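Local coordinates for regulatory protein MarR (Planctomyces limnophilus, PDB 3U2R) that probably binds DNA through a winged helix-turn-helix domain and regulates transcription, as a member of the MarR family, at residues 42-47 and 87-92. Sequence-based numbering, arbitrary orientation.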
# COMPACT_ATOMS: atom_id res chain seq x y z
N PHE A 42 -12.52 -25.77 -7.36
CA PHE A 42 -12.95 -26.33 -8.63
C PHE A 42 -12.22 -27.66 -8.93
O PHE A 42 -12.37 -28.22 -10.03
CB PHE A 42 -12.71 -25.32 -9.73
CG PHE A 42 -13.54 -24.07 -9.57
CD1 PHE A 42 -13.12 -23.04 -8.74
CD2 PHE A 42 -14.80 -23.97 -10.15
CE1 PHE A 42 -13.88 -21.90 -8.60
CE2 PHE A 42 -15.55 -22.81 -10.02
CZ PHE A 42 -15.10 -21.79 -9.24
N GLU A 43 -11.51 -28.20 -7.92
CA GLU A 43 -10.71 -29.38 -7.98
C GLU A 43 -9.66 -29.26 -9.10
O GLU A 43 -9.42 -30.18 -9.87
CB GLU A 43 -11.58 -30.63 -8.10
CG GLU A 43 -12.43 -30.88 -6.85
CD GLU A 43 -12.24 -32.23 -6.19
OE1 GLU A 43 -12.08 -32.25 -4.94
OE2 GLU A 43 -12.25 -33.26 -6.90
N LEU A 44 -8.99 -28.11 -9.13
CA LEU A 44 -7.92 -27.83 -10.08
C LEU A 44 -6.71 -27.33 -9.38
O LEU A 44 -6.79 -26.87 -8.27
CB LEU A 44 -8.32 -26.73 -11.08
CG LEU A 44 -9.43 -26.98 -12.04
CD1 LEU A 44 -9.79 -25.66 -12.77
CD2 LEU A 44 -9.06 -28.06 -13.03
N SER A 45 -5.60 -27.35 -10.10
CA SER A 45 -4.33 -26.73 -9.78
C SER A 45 -4.16 -25.61 -10.76
O SER A 45 -4.83 -25.57 -11.81
CB SER A 45 -3.18 -27.72 -9.92
OG SER A 45 -3.26 -28.36 -11.20
N ALA A 46 -3.25 -24.71 -10.44
CA ALA A 46 -2.94 -23.59 -11.30
C ALA A 46 -2.37 -24.10 -12.63
O ALA A 46 -2.66 -23.51 -13.65
CB ALA A 46 -1.96 -22.64 -10.61
N GLN A 47 -1.60 -25.22 -12.61
CA GLN A 47 -1.01 -25.77 -13.83
C GLN A 47 -2.12 -26.32 -14.73
O GLN A 47 -2.00 -26.21 -15.95
CB GLN A 47 0.06 -26.84 -13.54
CG GLN A 47 1.01 -27.03 -14.70
CD GLN A 47 2.20 -27.94 -14.38
OE1 GLN A 47 2.06 -28.99 -13.74
NE2 GLN A 47 3.38 -27.57 -14.87
N ASP A 87 -9.14 -34.86 -18.82
CA ASP A 87 -9.88 -35.81 -19.74
C ASP A 87 -10.95 -36.56 -18.99
O ASP A 87 -12.08 -36.65 -19.49
CB ASP A 87 -8.92 -36.83 -20.33
CG ASP A 87 -9.38 -37.43 -21.65
OD1 ASP A 87 -10.57 -37.68 -21.80
OD2 ASP A 87 -8.54 -37.67 -22.53
N ASP A 88 -10.67 -37.04 -17.76
CA ASP A 88 -11.71 -37.79 -17.04
C ASP A 88 -12.88 -36.91 -16.71
O ASP A 88 -14.00 -37.40 -16.67
CB ASP A 88 -11.15 -38.42 -15.76
CG ASP A 88 -10.12 -39.50 -16.02
OD1 ASP A 88 -10.18 -40.14 -17.12
OD2 ASP A 88 -9.25 -39.70 -15.15
N ARG A 89 -12.63 -35.62 -16.46
CA ARG A 89 -13.67 -34.65 -16.17
C ARG A 89 -14.42 -34.16 -17.45
O ARG A 89 -15.32 -33.33 -17.33
CB ARG A 89 -13.09 -33.43 -15.45
CG ARG A 89 -12.28 -33.71 -14.17
CD ARG A 89 -12.98 -33.33 -12.89
NE ARG A 89 -13.41 -31.92 -12.80
CZ ARG A 89 -12.74 -30.91 -12.25
NH1 ARG A 89 -11.52 -31.09 -11.75
NH2 ARG A 89 -13.29 -29.70 -12.19
N GLY A 90 -14.05 -34.64 -18.64
CA GLY A 90 -14.69 -34.21 -19.89
C GLY A 90 -14.30 -32.77 -20.23
O GLY A 90 -15.01 -32.09 -20.95
N LEU A 91 -13.20 -32.25 -19.67
CA LEU A 91 -12.84 -30.84 -19.90
C LEU A 91 -11.94 -30.66 -21.14
O LEU A 91 -11.83 -29.54 -21.65
CB LEU A 91 -12.14 -30.26 -18.66
CG LEU A 91 -12.98 -30.21 -17.41
CD1 LEU A 91 -12.12 -29.78 -16.27
CD2 LEU A 91 -14.20 -29.25 -17.53
N VAL A 92 -11.26 -31.74 -21.56
CA VAL A 92 -10.40 -31.77 -22.73
C VAL A 92 -10.66 -33.04 -23.52
O VAL A 92 -11.22 -33.96 -22.97
CB VAL A 92 -8.93 -31.66 -22.39
CG1 VAL A 92 -8.65 -30.39 -21.62
CG2 VAL A 92 -8.43 -32.91 -21.66
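Glu43 and Arg89 face each other across two backbones that stay well apart, their CA atoms 10.2 Å from each other, so one long side chain makes the link. Both residues sit at helix ends. Glu43, with positive phi, is the C' residue of the Schellman motif that ends helix 18-40. Arg89 follows helix 78-88 and precedes Gly90, whose positive phi belongs to a second Schellman motif.

The Arg89 chain is bent at chi2 (-107°) and chi3, and it carries the guanidinium to the carbonyls of Phe42 and Glu43, at the end of helix 18-40. Two of its nitrogens each take one oxygen. Arg89 NH2 donates to Phe42 O at 2.8 Å, nearly in line with the C=O bond but with the oxygen tilted out of the guanidinium plane. Arg89 NH1 donates to Glu43 O at 3.0 Å. Here the oxygen lies in the guanidinium plane, while the nitrogen stands above the carbonyl plane. Neither bond is straight at the hydrogen, with angles of 140° and 134°. Together they limit the rotation of the guanidinium.

Apolar atoms complete the contact. Glu43 CB lies 3.7 Å from Arg89 NH1, and Leu44 CD2 approaches Arg89 NH1 obliquely at 4.1 Å. Leu91 CD1, from the same segment as Arg89, sits over one face of the Arg89 guanidinium, offset toward its rim. The Glu43 carboxylate does not pair with Arg89: Glu43 OE2 is 5.4 Å from Arg89 NH1, where any attraction is probably modest.

The contact ties the loop between helices 18-40 and 46-58 to the turn that leads from helix 78-88 into strand 92-97. In this winged helix-turn-helix, strands 92-97 and 103-108 are the two long strands of the wing. Helix 78-88 is in the position of the recognition helix of MarR proteins, and probably serves as one. Leu44 and Leu91 both pack on Leu86 of helix 78-88 and on Leu115 of helix 110-148. Phe42 also rests on helix 110-148, against Leu115 and Leu119.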